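Local coordinates for protein heat-inducible transcription repressor hrcA homolog (Thermotoga maritima, PDB 1STZ) that probably represses class I heat-shock operons, such as those encoding the DnaK and GroE chaperone systems, by binding DNA, at residues L145-V150 / F162-E167. Residues are numbered along the deposited sequence; the frame is centred on the assembly and turned at random.
Sequences LKILRV and FSILTE
The start of strand 149-154, with the residues leading into it, meets the end of strand 159-166 in an antiparallel hairpin, and the arrangement resembles a classic beta bulge. Leu-148 and Arg-149 together face the single residue Leu-165: Leu-148 N donates to Leu-165 O at 2.9 Å, and Leu-165 N returns a bond to Arg-149 O at 2.8 Å. The first donor stands above the carbonyl plane; the backbone at Leu-148 is bent out of the extended form (psi -24°). Val-150 and Ile-164 follow as a non-hydrogen-bonded pair, their CA atoms 4.6 Å apart; beta-branched residues suit such extended backbone.

Toward Leu-145 the chains part, and water takes over. One water donates to Lys-146 O and accepts from Glu-167 N, while a second joins Lys-146 N to Glu-167 OE1, a carboxylate oxygen, a good acceptor for the water's hydrogen bond. Thr-166 OG1 adds a weak bond to Lys-146 O.

Apolar contacts occupy both faces. On one, Val-150 has CG1 anti to its backbone N (chi1 179°), bringing that methyl obliquely to Phe-162 CE1 at 3.6 Å, while Val-150 CG2 lies 4.3 Å from Ile-164 CG2. On the other, Arg-149 CB meets Leu-165 CB at 3.9 Å. Leu-148 starts out toward the partner segment, and its CD1 covers the flat side of the Thr-166 carbonyl. Farther along, Leu-145 crosses Thr-166 at about a right angle, CD2 pressed tightly against CG2 at 3.3 Å.

Apolar Phe-162 and Val-150 suit the buried side, against helices 215-224 and 184-195. On the opposite face the long Arg-149 chain reaches the second subunit, giving NH1 to its Val-155 carbonyl, and Leu-165 packs on its Tyr-159. Strand 159-166 is the central member of this three-stranded sheet of the HrcA C-terminal domain, between 149-154 and 169-177.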
loop_
_atom_site.group_PDB
_atom_site.type_symbol
_atom_site.label_atom_id
_atom_site.label_comp_id
_atom_site.label_asym_id
_atom_site.label_seq_id
_atom_site.Cartn_x
_atom_site.Cartn_y
_atom_site.Cartn_z
ATOM N N LEU A 145 -10.629 -6.920 30.443
ATOM C CA LEU A 145 -10.943 -7.477 29.131
ATOM C C LEU A 145 -11.801 -8.719 29.356
ATOM O O LEU A 145 -11.273 -9.824 29.496
ATOM C CB LEU A 145 -9.649 -7.859 28.404
ATOM C CG LEU A 145 -9.301 -7.311 27.019
ATOM C CD1 LEU A 145 -8.263 -8.205 26.341
ATOM C CD2 LEU A 145 -10.519 -7.167 26.146
ATOM N N LYS A 146 -13.117 -8.549 29.405
ATOM C CA LYS A 146 -14.013 -9.687 29.580
ATOM C C LYS A 146 -13.957 -10.647 28.377
ATOM O O LYS A 146 -13.962 -10.216 27.232
ATOM C CB LYS A 146 -15.448 -9.204 29.792
ATOM C CG LYS A 146 -15.699 -8.581 31.153
ATOM C CD LYS A 146 -17.148 -8.790 31.580
ATOM C CE LYS A 146 -17.367 -8.536 33.077
ATOM N NZ LYS A 146 -18.774 -8.893 33.448
ATOM N N ILE A 147 -13.883 -11.944 28.654
ATOM C CA ILE A 147 -14.062 -12.970 27.638
ATOM C C ILE A 147 -15.572 -13.150 27.401
ATOM O O ILE A 147 -16.295 -13.623 28.279
ATOM C CB ILE A 147 -13.430 -14.304 28.091
ATOM C CG1 ILE A 147 -11.915 -14.162 28.272
ATOM C CG2 ILE A 147 -13.764 -15.427 27.088
ATOM C CD1 ILE A 147 -11.283 -15.275 29.102
ATOM N N LEU A 148 -16.043 -12.762 26.224
ATOM C CA LEU A 148 -17.476 -12.820 25.888
ATOM C C LEU A 148 -17.894 -14.194 25.380
ATOM O O LEU A 148 -19.064 -14.555 25.457
ATOM C CB LEU A 148 -17.815 -11.771 24.821
ATOM C CG LEU A 148 -17.396 -10.330 25.130
ATOM C CD1 LEU A 148 -17.630 -9.430 23.944
ATOM C CD2 LEU A 148 -18.136 -9.789 26.346
ATOM N N ARG A 149 -16.932 -14.946 24.844
ATOM C CA ARG A 149 -17.197 -16.268 24.261
ATOM C C ARG A 149 -15.902 -17.017 23.939
ATOM O O ARG A 149 -14.917 -16.409 23.538
ATOM C CB ARG A 149 -17.987 -16.094 22.963
ATOM C CG ARG A 149 -18.407 -17.374 22.285
ATOM C CD ARG A 149 -19.343 -17.128 21.130
ATOM N NE ARG A 149 -19.424 -18.277 20.233
ATOM C CZ ARG A 149 -19.708 -18.205 18.938
ATOM N NH1 ARG A 149 -19.937 -17.023 18.372
ATOM N NH2 ARG A 149 -19.751 -19.316 18.204
ATOM N N VAL A 150 -15.927 -18.340 24.077
ATOM C CA VAL A 150 -14.791 -19.189 23.730
ATOM C C VAL A 150 -15.204 -20.123 22.605
ATOM O O VAL A 150 -16.162 -20.869 22.745
ATOM C CB VAL A 150 -14.323 -20.033 24.920
ATOM C CG1 VAL A 150 -13.142 -20.922 24.526
ATOM C CG2 VAL A 150 -13.962 -19.140 26.093
ATOM N N PHE A 162 -8.941 -22.604 17.945
ATOM C CA PHE A 162 -9.359 -21.988 19.190
ATOM C C PHE A 162 -9.306 -20.480 19.028
ATOM O O PHE A 162 -8.448 -19.963 18.332
ATOM C CB PHE A 162 -8.441 -22.433 20.340
ATOM C CG PHE A 162 -8.542 -21.570 21.575
ATOM C CD1 PHE A 162 -9.539 -21.792 22.520
ATOM C CD2 PHE A 162 -7.632 -20.548 21.801
ATOM C CE1 PHE A 162 -9.623 -21.000 23.664
ATOM C CE2 PHE A 162 -7.723 -19.764 22.924
ATOM C CZ PHE A 162 -8.722 -19.990 23.859
ATOM N N SER A 163 -10.209 -19.783 19.701
ATOM C CA SER A 163 -10.147 -18.333 19.830
ATOM C C SER A 163 -11.104 -17.851 20.905
ATOM O O SER A 163 -11.911 -18.611 21.419
ATOM C CB SER A 163 -10.470 -17.629 18.508
ATOM O OG SER A 163 -11.695 -18.092 17.973
ATOM N N ILE A 164 -10.973 -16.588 21.287
ATOM C CA ILE A 164 -11.921 -15.988 22.203
ATOM C C ILE A 164 -12.479 -14.743 21.564
ATOM O O ILE A 164 -11.832 -14.127 20.729
ATOM C CB ILE A 164 -11.282 -15.659 23.570
ATOM C CG1 ILE A 164 -10.167 -14.620 23.425
ATOM C CG2 ILE A 164 -10.757 -16.918 24.220
ATOM C CD1 ILE A 164 -9.556 -14.194 24.739
ATOM N N LEU A 165 -13.681 -14.385 21.978
ATOM C CA LEU A 165 -14.304 -13.141 21.575
ATOM C C LEU A 165 -14.150 -12.180 22.731
ATOM O O LEU A 165 -14.349 -12.542 23.880
ATOM C CB LEU A 165 -15.791 -13.328 21.315
ATOM C CG LEU A 165 -16.289 -12.884 19.957
ATOM C CD1 LEU A 165 -15.998 -11.395 19.757
ATOM C CD2 LEU A 165 -15.656 -13.731 18.834
ATOM N N THR A 166 -13.874 -10.941 22.384
ATOM C CA THR A 166 -13.695 -9.879 23.334
ATOM C C THR A 166 -14.497 -8.674 22.805
ATOM O O THR A 166 -15.012 -8.755 21.711
ATOM C CB THR A 166 -12.173 -9.691 23.396
ATOM O OG1 THR A 166 -11.660 -10.249 24.624
ATOM C CG2 THR A 166 -11.736 -8.292 23.320
ATOM N N GLU A 167 -14.622 -7.580 23.561
ATOM C CA GLU A 167 -15.305 -6.373 23.063
ATOM C C GLU A 167 -14.585 -5.725 21.877
ATOM O O GLU A 167 -15.202 -4.961 21.126
ATOM C CB GLU A 167 -15.543 -5.342 24.183
ATOM C CG GLU A 167 -14.281 -4.680 24.733
ATOM C CD GLU A 167 -14.584 -3.483 25.611
ATOM O OE1 GLU A 167 -14.037 -3.412 26.733
ATOM O OE2 GLU A 167 -15.392 -2.623 25.185
HETATM O O HOH W 1 -14.546 -7.679 26.359
HETATM O O HOH W 2 -14.325 -5.801 28.238
#